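Putative secreted protein (Streptomyces sp. SirexAA-E, PDB 4PEY) hydrolyses laminarin and laminarioligosaccharides as a secreted exo-beta-1,3-glucanase, giving glucose and laminaribiose as end products. Local coordinates at residues S47-T52 with Q106-S111; P61-D66 with T88-V93; Q172-T177 with G188-T193; D230-F235 with L258-F263. The protein carries 1 engineered substitution. One frame throughout, in Å; residues are numbered along the deposited sequence.

Contact 1: residues S47-T52 with Q106-S111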
# COMPACT_ATOMS: atom_id res chain seq x y z
N SER A 47 14.25 6.86 13.41
CA SER A 47 13.74 8.17 13.01
C SER A 47 14.28 8.58 11.64
O SER A 47 14.24 9.76 11.28
CB SER A 47 14.10 9.23 14.05
OG SER A 47 15.50 9.31 14.24
N ASN A 48 14.76 7.60 10.87
CA ASN A 48 15.36 7.87 9.56
C ASN A 48 14.29 7.96 8.47
O ASN A 48 14.26 7.15 7.55
CB ASN A 48 16.38 6.78 9.23
CG ASN A 48 17.37 7.19 8.16
OD1 ASN A 48 17.32 8.32 7.65
ND2 ASN A 48 18.28 6.29 7.83
N GLN A 49 13.41 8.96 8.58
CA GLN A 49 12.21 9.00 7.76
C GLN A 49 12.51 9.17 6.27
O GLN A 49 11.81 8.61 5.41
CB GLN A 49 11.25 10.11 8.23
CG GLN A 49 9.99 10.17 7.38
CD GLN A 49 8.88 11.05 7.93
OE1 GLN A 49 7.78 11.08 7.37
NE2 GLN A 49 9.15 11.77 9.01
N PHE A 50 13.56 9.93 5.94
CA PHE A 50 13.84 10.22 4.54
C PHE A 50 15.25 9.84 4.07
O PHE A 50 15.69 10.27 3.01
CB PHE A 50 13.60 11.72 4.27
CG PHE A 50 12.17 12.14 4.45
CD1 PHE A 50 11.19 11.69 3.57
CD2 PHE A 50 11.81 12.99 5.50
CE1 PHE A 50 9.87 12.08 3.73
CE2 PHE A 50 10.48 13.38 5.66
CZ PHE A 50 9.51 12.93 4.78
N GLY A 51 15.95 9.02 4.85
CA GLY A 51 17.29 8.61 4.49
C GLY A 51 17.29 7.61 3.35
O GLY A 51 16.24 7.13 2.93
N THR A 52 18.49 7.28 2.86
CA THR A 52 18.62 6.37 1.73
C THR A 52 19.02 4.95 2.14
O THR A 52 19.12 4.07 1.29
CB THR A 52 19.64 6.90 0.71
OG1 THR A 52 20.88 7.21 1.37
CG2 THR A 52 19.11 8.17 0.02
N GLN A 106 3.43 9.14 11.19
CA GLN A 106 4.53 9.13 10.22
C GLN A 106 5.27 7.78 10.23
O GLN A 106 6.40 7.68 9.75
CB GLN A 106 5.49 10.31 10.47
CG GLN A 106 4.76 11.64 10.25
CD GLN A 106 5.60 12.90 10.36
OE1 GLN A 106 6.83 12.85 10.37
NE2 GLN A 106 4.92 14.04 10.43
N ASN A 107 4.61 6.74 10.74
CA ASN A 107 5.22 5.41 10.76
C ASN A 107 4.99 4.69 9.43
O ASN A 107 4.11 3.82 9.31
CB ASN A 107 4.67 4.58 11.94
CG ASN A 107 5.32 4.96 13.27
OD1 ASN A 107 6.24 5.78 13.31
ND2 ASN A 107 4.84 4.36 14.37
N PHE A 108 5.80 5.08 8.44
CA PHE A 108 5.67 4.65 7.04
C PHE A 108 6.74 3.65 6.62
O PHE A 108 7.75 3.48 7.30
CB PHE A 108 5.82 5.84 6.08
CG PHE A 108 4.96 7.04 6.39
CD1 PHE A 108 3.60 6.90 6.68
CD2 PHE A 108 5.50 8.32 6.34
CE1 PHE A 108 2.82 8.03 6.94
CE2 PHE A 108 4.73 9.45 6.58
CZ PHE A 108 3.38 9.30 6.88
N TRP A 109 6.52 3.05 5.45
CA TRP A 109 7.55 2.36 4.65
C TRP A 109 8.27 1.26 5.42
O TRP A 109 9.48 1.32 5.63
CB TRP A 109 8.57 3.37 4.07
CG TRP A 109 7.94 4.45 3.20
CD1 TRP A 109 7.13 4.26 2.11
CD2 TRP A 109 8.06 5.87 3.37
NE1 TRP A 109 6.74 5.48 1.60
CE2 TRP A 109 7.29 6.48 2.35
CE3 TRP A 109 8.74 6.70 4.27
CZ2 TRP A 109 7.17 7.87 2.23
CZ3 TRP A 109 8.62 8.07 4.16
CH2 TRP A 109 7.84 8.65 3.14
N ARG A 110 7.52 0.24 5.82
CA ARG A 110 8.11 -0.92 6.48
C ARG A 110 7.17 -2.09 6.27
O ARG A 110 6.05 -1.90 5.79
CB ARG A 110 8.37 -0.64 7.97
CG ARG A 110 7.11 -0.36 8.81
CD ARG A 110 7.46 0.43 10.07
NE ARG A 110 7.78 1.82 9.73
CZ ARG A 110 8.33 2.70 10.57
NH1 ARG A 110 8.68 2.34 11.80
NH2 ARG A 110 8.56 3.94 10.15
N SER A 111 7.59 -3.31 6.58
CA SER A 111 6.71 -4.45 6.32
C SER A 111 7.03 -5.68 7.15
O SER A 111 8.17 -5.88 7.56
CB SER A 111 6.76 -4.83 4.84
OG SER A 111 8.06 -5.26 4.48
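Gln49 meets Gln106 amide to amide. Its NE2 donates to Gln106 OE1 at 2.9 Å with an N-H...O angle of 157°, and the donor is tilted from the acceptor's carbonyl plane. The two side chains cross at about a right angle. CG anti to the backbone N (chi1 -180°) and an extended chain beyond it carry the amide out to this partner. Gln49 OE1 lies at the edge of the Phe108 ring, 3.5 Å from CE2, and is also hydrogen-bonded to His406 NE2. Behind the amide, Gln49 CG sits 3.6 Å above the centre of the Phe50 ring. Phe50 CE1 reaches the edge of the Trp109 indole, 4.0 Å from CH2, and Gln49 O lies 3.5 Å from Trp109 CZ3. In the second shell, Arg110 grips Phe108 O side-on, with NE at 2.9 Å and NH2 at 3.0 Å. An alanine in place of Gln49 would probably leave Gln106 OE1 without this donor and His406 NE2 without this acceptor. Gln106 and Phe108 both touch a bound glucose; the buried amide, with NE2 given to Gln106 and OE1 taken by His406, is consistent with a second-shell link that helps hold them.

Contact 2: residues P61-D66 with T88-V93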
# COMPACT_ATOMS: atom_id res chain seq x y z
N PRO A 61 13.63 -20.84 8.36
CA PRO A 61 12.65 -21.60 9.16
C PRO A 61 13.22 -22.14 10.47
O PRO A 61 14.38 -22.57 10.52
CB PRO A 61 12.26 -22.75 8.23
CG PRO A 61 12.46 -22.21 6.87
CD PRO A 61 13.64 -21.28 6.95
N GLY A 62 12.39 -22.11 11.51
CA GLY A 62 12.79 -22.56 12.82
C GLY A 62 12.08 -21.77 13.90
O GLY A 62 11.07 -21.10 13.62
N THR A 63 12.61 -21.83 15.11
CA THR A 63 12.02 -21.15 16.26
C THR A 63 13.03 -20.20 16.88
O THR A 63 14.17 -20.58 17.14
CB THR A 63 11.52 -22.17 17.31
OG1 THR A 63 10.51 -23.00 16.73
CG2 THR A 63 10.93 -21.45 18.53
N TYR A 64 12.59 -18.96 17.10
CA TYR A 64 13.44 -17.91 17.63
C TYR A 64 12.91 -17.46 18.96
O TYR A 64 11.71 -17.24 19.11
CB TYR A 64 13.50 -16.73 16.65
CG TYR A 64 14.10 -17.11 15.32
CD1 TYR A 64 13.32 -17.69 14.32
CD2 TYR A 64 15.45 -16.92 15.07
CE1 TYR A 64 13.86 -18.07 13.11
CE2 TYR A 64 16.01 -17.28 13.85
CZ TYR A 64 15.21 -17.85 12.88
OH TYR A 64 15.75 -18.22 11.67
N ASN A 65 13.80 -17.34 19.94
CA ASN A 65 13.41 -16.96 21.29
C ASN A 65 13.98 -15.61 21.69
O ASN A 65 14.96 -15.14 21.11
CB ASN A 65 13.85 -18.02 22.29
CG ASN A 65 13.27 -19.38 21.97
OD1 ASN A 65 12.07 -19.56 22.03
ND2 ASN A 65 14.13 -20.33 21.62
N ASP A 66 13.35 -15.00 22.69
CA ASP A 66 13.87 -13.78 23.31
C ASP A 66 14.09 -12.69 22.28
O ASP A 66 15.12 -12.02 22.29
CB ASP A 66 15.17 -14.08 24.05
CG ASP A 66 15.06 -15.29 24.95
OD1 ASP A 66 14.25 -15.26 25.89
OD2 ASP A 66 15.78 -16.29 24.71
N THR A 88 8.80 -19.19 13.52
CA THR A 88 8.06 -18.75 14.69
C THR A 88 8.95 -17.93 15.64
O THR A 88 10.05 -18.35 15.98
CB THR A 88 7.47 -19.95 15.46
OG1 THR A 88 6.53 -20.64 14.62
CG2 THR A 88 6.75 -19.49 16.72
N PHE A 89 8.44 -16.77 16.03
CA PHE A 89 9.09 -15.95 17.06
C PHE A 89 8.39 -16.15 18.38
O PHE A 89 7.17 -15.91 18.48
CB PHE A 89 9.02 -14.44 16.74
CG PHE A 89 9.92 -13.98 15.61
CD1 PHE A 89 10.64 -14.87 14.83
CD2 PHE A 89 10.03 -12.62 15.35
CE1 PHE A 89 11.46 -14.41 13.80
CE2 PHE A 89 10.84 -12.16 14.33
CZ PHE A 89 11.56 -13.05 13.55
N ASN A 90 9.13 -16.57 19.40
CA ASN A 90 8.67 -16.38 20.76
C ASN A 90 9.11 -14.98 21.14
O ASN A 90 10.25 -14.75 21.56
CB ASN A 90 9.20 -17.47 21.68
CG ASN A 90 8.59 -18.80 21.37
OD1 ASN A 90 7.37 -18.90 21.18
ND2 ASN A 90 9.42 -19.83 21.25
N GLY A 91 8.21 -14.04 20.90
CA GLY A 91 8.55 -12.63 20.93
C GLY A 91 7.69 -11.86 19.95
O GLY A 91 6.61 -12.31 19.58
N ASP A 92 8.19 -10.70 19.51
CA ASP A 92 7.36 -9.69 18.88
C ASP A 92 7.99 -9.11 17.62
O ASP A 92 9.22 -9.07 17.48
CB ASP A 92 7.06 -8.54 19.85
CG ASP A 92 6.28 -8.98 21.08
OD1 ASP A 92 6.74 -9.88 21.82
OD2 ASP A 92 5.20 -8.40 21.32
N VAL A 93 7.13 -8.63 16.73
CA VAL A 93 7.54 -7.74 15.65
C VAL A 93 6.82 -6.42 15.92
O VAL A 93 5.61 -6.30 15.69
CB VAL A 93 7.21 -8.32 14.26
CG1 VAL A 93 7.47 -7.29 13.18
CG2 VAL A 93 8.05 -9.57 13.99
O HOH W 1 8.47 -22.75 13.81
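Tyr64 and Phe89 are paired in register on neighbouring parallel strands, and the tyrosine can be followed outward. Its CB lies 3.9 Å from Phe89 CD1. CG, beside the backbone N (chi1 -62°), starts the ring next to Phe89, and CD1 comes 3.8 Å from Phe89 CE1. Thr88 O lies in plane at the ring edge. The pair is an offset edge-to-face stack, the edge of Phe89 toward the face of Tyr64, with centroids 5.6 Å apart and planes at 70°. At the tip, OH bonds to Lys60 O. Backbone bonds fix this register: Thr88 N to Gly62 O at 3.0 Å, Tyr64 N to Thr88 O at 2.8 Å and Asn90 N to Tyr64 O at 2.7 Å. One residue on, Asn90 ND2 donates to Asn65 OD1 at 2.8 Å. These amides lie side by side, pointing the same way, with planes 13° apart. Asn90 OD1 accepts in turn from Asn118 ND2, a short ladder of asparagine amides at a corner of the coil, resembling those of parallel beta-helices. Phe89 also packs on Phe59, Ile67, Ile77 and Leu117. Strand 62-65 pairs with strand 87-94, which pairs in turn with strand 116-118.

Contact 3: residues Q172-T177 with G188-T193. With BGC (beta-D-glucopyranose), chain B; BGC (beta-D-glucopyranose), chain C.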
# COMPACT_ATOMS: atom_id res chain seq x y z
N GLN A 172 -6.66 4.12 15.81
CA GLN A 172 -6.55 4.06 14.36
C GLN A 172 -7.79 4.62 13.67
O GLN A 172 -8.90 4.19 13.94
CB GLN A 172 -6.35 2.61 13.90
CG GLN A 172 -4.94 2.07 14.12
CD GLN A 172 -3.94 2.65 13.14
OE1 GLN A 172 -4.29 3.40 12.23
NE2 GLN A 172 -2.67 2.29 13.31
N GLN A 173 -7.59 5.58 12.76
CA GLN A 173 -8.70 6.21 12.05
C GLN A 173 -9.48 5.24 11.18
O GLN A 173 -10.71 5.26 11.12
CB GLN A 173 -8.18 7.34 11.15
CG GLN A 173 -7.56 8.50 11.87
CD GLN A 173 -6.74 9.38 10.94
OE1 GLN A 173 -6.80 9.25 9.70
NE2 GLN A 173 -5.93 10.25 11.52
N GLN A 174 -8.73 4.40 10.47
CA GLN A 174 -9.30 3.55 9.45
C GLN A 174 -8.41 2.33 9.28
O GLN A 174 -7.27 2.32 9.77
CB GLN A 174 -9.48 4.32 8.13
CG GLN A 174 -8.18 4.69 7.40
CD GLN A 174 -7.53 5.98 7.89
OE1 GLN A 174 -8.19 7.03 8.02
NE2 GLN A 174 -6.23 5.92 8.14
N TRP A 175 -8.91 1.30 8.59
CA TRP A 175 -8.13 0.09 8.38
C TRP A 175 -8.77 -0.75 7.29
O TRP A 175 -9.99 -0.74 7.16
CB TRP A 175 -8.02 -0.73 9.67
CG TRP A 175 -6.83 -1.64 9.66
CD1 TRP A 175 -6.76 -2.91 9.15
CD2 TRP A 175 -5.52 -1.32 10.12
NE1 TRP A 175 -5.48 -3.40 9.28
CE2 TRP A 175 -4.70 -2.45 9.88
CE3 TRP A 175 -4.95 -0.19 10.73
CZ2 TRP A 175 -3.34 -2.48 10.23
CZ3 TRP A 175 -3.61 -0.22 11.08
CH2 TRP A 175 -2.82 -1.36 10.82
N TYR A 176 -7.94 -1.47 6.54
CA TYR A 176 -8.41 -2.48 5.59
C TYR A 176 -7.82 -3.85 5.92
O TYR A 176 -6.61 -3.99 6.08
CB TYR A 176 -8.07 -2.11 4.14
CG TYR A 176 -8.54 -3.15 3.13
CD1 TYR A 176 -9.86 -3.59 3.11
CD2 TYR A 176 -7.65 -3.69 2.20
CE1 TYR A 176 -10.28 -4.54 2.18
CE2 TYR A 176 -8.07 -4.63 1.26
CZ TYR A 176 -9.38 -5.05 1.26
OH TYR A 176 -9.78 -5.98 0.32
N THR A 177 -8.69 -4.85 6.01
CA THR A 177 -8.27 -6.23 6.24
C THR A 177 -8.90 -7.08 5.15
O THR A 177 -10.11 -6.98 4.92
CB THR A 177 -8.73 -6.75 7.63
OG1 THR A 177 -8.34 -5.83 8.65
CG2 THR A 177 -8.17 -8.15 7.93
N GLY A 188 -14.25 0.43 15.84
CA GLY A 188 -14.06 1.17 14.60
C GLY A 188 -14.11 2.65 14.92
O GLY A 188 -14.85 3.07 15.80
N VAL A 189 -13.32 3.45 14.20
CA VAL A 189 -13.26 4.89 14.43
C VAL A 189 -13.96 5.63 13.29
O VAL A 189 -15.08 6.10 13.48
CB VAL A 189 -11.80 5.34 14.61
CG1 VAL A 189 -11.71 6.86 14.78
CG2 VAL A 189 -11.21 4.64 15.83
N TRP A 190 -13.33 5.71 12.11
CA TRP A 190 -13.99 6.33 10.95
C TRP A 190 -14.35 5.36 9.83
O TRP A 190 -15.39 5.52 9.18
CB TRP A 190 -13.12 7.44 10.34
CG TRP A 190 -12.82 8.59 11.26
CD1 TRP A 190 -13.47 8.92 12.42
CD2 TRP A 190 -11.76 9.54 11.11
NE1 TRP A 190 -12.88 10.03 12.99
CE2 TRP A 190 -11.83 10.43 12.20
CE3 TRP A 190 -10.77 9.73 10.14
CZ2 TRP A 190 -10.93 11.48 12.36
CZ3 TRP A 190 -9.89 10.77 10.29
CH2 TRP A 190 -9.97 11.64 11.39
N ASN A 191 -13.51 4.36 9.59
CA ASN A 191 -13.71 3.48 8.43
C ASN A 191 -12.92 2.20 8.54
O ASN A 191 -11.77 2.14 8.10
CB ASN A 191 -13.33 4.21 7.13
CG ASN A 191 -13.36 3.30 5.90
OD1 ASN A 191 -14.05 2.28 5.88
ND2 ASN A 191 -12.59 3.67 4.88
N MET A 192 -13.49 1.17 9.13
CA MET A 192 -12.91 -0.14 9.14
C MET A 192 -13.59 -1.05 8.12
O MET A 192 -14.76 -1.34 8.23
CB MET A 192 -12.98 -0.77 10.54
CG MET A 192 -11.96 -0.31 11.57
SD MET A 192 -11.63 1.49 11.71
CE MET A 192 -10.26 1.47 12.87
N THR A 193 -12.85 -1.43 7.10
CA THR A 193 -13.39 -2.21 6.00
C THR A 193 -12.77 -3.62 5.98
O THR A 193 -11.56 -3.80 6.24
CB THR A 193 -13.15 -1.48 4.64
OG1 THR A 193 -13.90 -0.26 4.63
CG2 THR A 193 -13.57 -2.33 3.45
C2 BGC B . -6.79 12.13 14.05
C3 BGC B . -6.03 13.39 13.63
C4 BGC B . -6.90 14.62 13.83
C5 BGC B . -7.41 14.64 15.26
C6 BGC B . -8.29 15.85 15.52
C1 BGC B . -7.38 12.29 15.45
O1 BGC B . -8.20 11.18 15.74
O2 BGC B . -5.93 11.02 14.01
O3 BGC B . -5.68 13.22 12.21
O4 BGC B . -6.15 15.79 13.56
O5 BGC B . -8.16 13.47 15.49
O6 BGC B . -8.63 15.88 16.90
C2 BGC C . -4.10 12.92 10.46
C3 BGC C . -2.86 13.48 9.77
C4 BGC C . -2.97 14.99 9.68
C5 BGC C . -3.22 15.57 11.06
C6 BGC C . -3.33 17.08 10.99
C1 BGC C . -4.40 13.64 11.77
O2 BGC C . -3.88 11.55 10.74
O3 BGC C . -2.86 12.87 8.46
O4 BGC C . -1.77 15.50 9.11
O5 BGC C . -4.43 15.04 11.57
O6 BGC C . -3.50 17.60 12.30
O HOH W 2 -10.21 -3.72 8.79
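Gln173 lies alongside Trp190, both side chains pointing the same way, and has more surface buried here than any other residue of the two segments. Its CG stands over the six-membered ring, 4.0 Å from the centroid and 25° off the normal, a CH-pi contact. The chain is extended beyond CG (chi2 164°), which brings CD to 3.5 Å from Trp190 CZ3. The amide plane lies 30° from the ring plane. Beyond the ring, Gln173 NE2 donates to O2 of two glucose units, at 2.6 Å in chain B and 2.5 Å in chain C; both distances are short, and no claim of strength rests on them. The backbone secures the pair, for Trp190 N donates to Gln173 O at 2.8 Å, and Tyr497 packs edge-to-face with Trp190. Thr193 anchors the far end. Its N donates to Trp175 O at 2.9 Å, almost straight, and its O accepts from Thr177 N and from a water. Thr193 CG2 rests 3.9 Å from Tyr176 CD1, while OG1 donates to Asn191 OD1. With strand axes 4.6 Å apart, this is the in-register stacking of successive parallel strands in a beta-helix, with Gln173, just before the strand, binding substrate.

Contact 4: residues D230-F235 with L258-F263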
# COMPACT_ATOMS: atom_id res chain seq x y z
N ASP A 230 17.70 -25.83 1.18
CA ASP A 230 18.79 -24.85 1.20
C ASP A 230 18.77 -23.92 -0.01
O ASP A 230 19.65 -23.08 -0.17
CB ASP A 230 20.14 -25.57 1.26
CG ASP A 230 20.42 -26.17 2.62
OD1 ASP A 230 19.48 -26.30 3.43
OD2 ASP A 230 21.59 -26.53 2.87
N ASP A 231 17.76 -24.06 -0.86
CA ASP A 231 17.68 -23.27 -2.09
C ASP A 231 16.69 -22.11 -2.00
O ASP A 231 15.53 -22.31 -1.65
CB ASP A 231 17.28 -24.16 -3.27
CG ASP A 231 18.28 -25.26 -3.52
OD1 ASP A 231 19.49 -25.00 -3.40
OD2 ASP A 231 17.84 -26.39 -3.85
N TYR A 232 17.14 -20.90 -2.33
CA TYR A 232 16.22 -19.76 -2.40
C TYR A 232 15.29 -19.90 -3.59
O TYR A 232 15.73 -20.23 -4.70
CB TYR A 232 16.97 -18.43 -2.50
CG TYR A 232 17.56 -17.93 -1.20
CD1 TYR A 232 16.74 -17.47 -0.18
CD2 TYR A 232 18.93 -17.91 -1.01
CE1 TYR A 232 17.28 -17.01 1.02
CE2 TYR A 232 19.48 -17.45 0.18
CZ TYR A 232 18.65 -17.01 1.18
OH TYR A 232 19.20 -16.55 2.36
N LYS A 233 14.00 -19.67 -3.36
CA LYS A 233 12.99 -19.63 -4.41
C LYS A 233 12.03 -18.50 -4.12
O LYS A 233 11.99 -17.97 -3.00
CB LYS A 233 12.23 -20.95 -4.50
CG LYS A 233 13.12 -22.16 -4.71
CD LYS A 233 12.33 -23.41 -5.03
CE LYS A 233 13.26 -24.59 -5.27
NZ LYS A 233 12.53 -25.87 -5.50
N VAL A 234 11.24 -18.12 -5.12
CA VAL A 234 10.15 -17.19 -4.89
C VAL A 234 8.83 -17.93 -5.11
O VAL A 234 8.63 -18.55 -6.16
CB VAL A 234 10.24 -15.96 -5.81
CG1 VAL A 234 8.97 -15.12 -5.70
CG2 VAL A 234 11.48 -15.14 -5.45
N PHE A 235 7.97 -17.89 -4.10
CA PHE A 235 6.67 -18.54 -4.22
C PHE A 235 5.70 -17.58 -4.86
O PHE A 235 5.63 -16.41 -4.48
CB PHE A 235 6.14 -19.02 -2.87
CG PHE A 235 4.90 -19.86 -2.99
CD1 PHE A 235 4.97 -21.14 -3.53
CD2 PHE A 235 3.67 -19.38 -2.59
CE1 PHE A 235 3.83 -21.92 -3.65
CE2 PHE A 235 2.53 -20.16 -2.70
CZ PHE A 235 2.61 -21.43 -3.24
N LEU A 258 9.52 -20.38 -8.16
CA LEU A 258 10.55 -19.99 -9.12
C LEU A 258 11.92 -20.00 -8.45
O LEU A 258 12.12 -19.29 -7.47
CB LEU A 258 10.27 -18.61 -9.69
CG LEU A 258 8.96 -18.41 -10.45
CD1 LEU A 258 8.74 -16.93 -10.73
CD2 LEU A 258 8.98 -19.22 -11.74
N PRO A 259 12.86 -20.79 -8.97
CA PRO A 259 14.22 -20.77 -8.41
C PRO A 259 14.88 -19.39 -8.52
O PRO A 259 14.63 -18.66 -9.49
CB PRO A 259 14.98 -21.79 -9.26
CG PRO A 259 13.91 -22.68 -9.83
CD PRO A 259 12.73 -21.78 -10.05
N LEU A 260 15.72 -19.05 -7.55
CA LEU A 260 16.42 -17.77 -7.54
C LEU A 260 17.27 -17.57 -8.80
O LEU A 260 17.48 -16.43 -9.22
CB LEU A 260 17.30 -17.65 -6.29
CG LEU A 260 18.01 -16.32 -6.08
CD1 LEU A 260 17.00 -15.21 -5.84
CD2 LEU A 260 18.99 -16.40 -4.91
N ASP A 261 17.74 -18.65 -9.41
CA ASP A 261 18.59 -18.48 -10.59
C ASP A 261 17.77 -18.06 -11.81
O ASP A 261 18.33 -17.79 -12.88
CB ASP A 261 19.43 -19.75 -10.87
CG ASP A 261 18.62 -20.96 -11.34
OD1 ASP A 261 17.43 -20.86 -11.69
OD2 ASP A 261 19.22 -22.06 -11.39
N GLN A 262 16.45 -17.96 -11.66
CA GLN A 262 15.62 -17.43 -12.73
C GLN A 262 15.31 -15.95 -12.50
O GLN A 262 14.51 -15.35 -13.23
CB GLN A 262 14.33 -18.24 -12.87
CG GLN A 262 14.57 -19.65 -13.40
CD GLN A 262 13.32 -20.50 -13.46
OE1 GLN A 262 12.20 -19.99 -13.39
NE2 GLN A 262 13.50 -21.81 -13.58
N PHE A 263 15.96 -15.37 -11.49
CA PHE A 263 15.85 -13.95 -11.18
C PHE A 263 17.15 -13.21 -11.44
O PHE A 263 18.22 -13.71 -11.07
CB PHE A 263 15.46 -13.73 -9.71
CG PHE A 263 14.01 -13.96 -9.42
CD1 PHE A 263 13.49 -15.24 -9.35
CD2 PHE A 263 13.17 -12.88 -9.18
CE1 PHE A 263 12.15 -15.45 -9.07
CE2 PHE A 263 11.83 -13.07 -8.91
CZ PHE A 263 11.31 -14.36 -8.86
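Val234 and Leu258 form an antiparallel hydrogen-bonded pair: Val234 N donates to Leu258 O at 2.8 Å, and Leu258 N returns a bond to Val234 O at 2.9 Å and 177°. A third backbone bond, Leu260 N to Tyr232 O at 3.1 Å, has its donor 35° above the carbonyl plane. Between them Lys233 and Pro259 make a non-hydrogen-bonded pair, where proline's lack of an N-H loses no bond across this pair. Lys233 puts only its root against Pro259, CG lying 4.1 Å from Pro259 CA, and its NZ makes a salt bridge with Asp228. Apolar contacts fall on two sites. Leu260 CD2 lies 3.7 Å from Tyr232 CB, the side chains side by side and pointing the same way. Phe263 crosses Val234 at about a right angle, with CZ 3.5 Å from Val234 CG2, and also touches Leu286 and Val306. The 3-10 turn of residues 260-262, closed by Phe263 N to Leu260 O at 2.9 Å, brings the phenylalanine back to the strand it faces. An alanine in place of Phe263 would probably open a gap between Val234, Val306 and Leu286. The arrangement is a beta hairpin of strands 231-243 and 255-259, lying between the two parallel beta-helix arrays of the family 55 fold.

How the contacts relate
Contacts 1 and 3 are buried and contribute to the same glycan pocket, through Gln106 and Phe108 in contact 1 and Gln173 in contact 3. Contacts 2 and 4 are only partly buried and lie farther out; both are away from the annotated sites, though Asp92, in segment 88-93 but not in the contact, touches a second glycan. Contact 1 joins its segments mainly through side chains. Backbone pairing is common to the others, parallel in 2 and 3, antiparallel in 4; what differs is the side-chain layer: surface asparagines in 2, a sugar-binding glutamine on an indole in 3, apolar packing in 4. Contact 2 is nested in the chain loop closed by contact 1. Contacts 3 and 4 lie on opposite sides of the chain's centre.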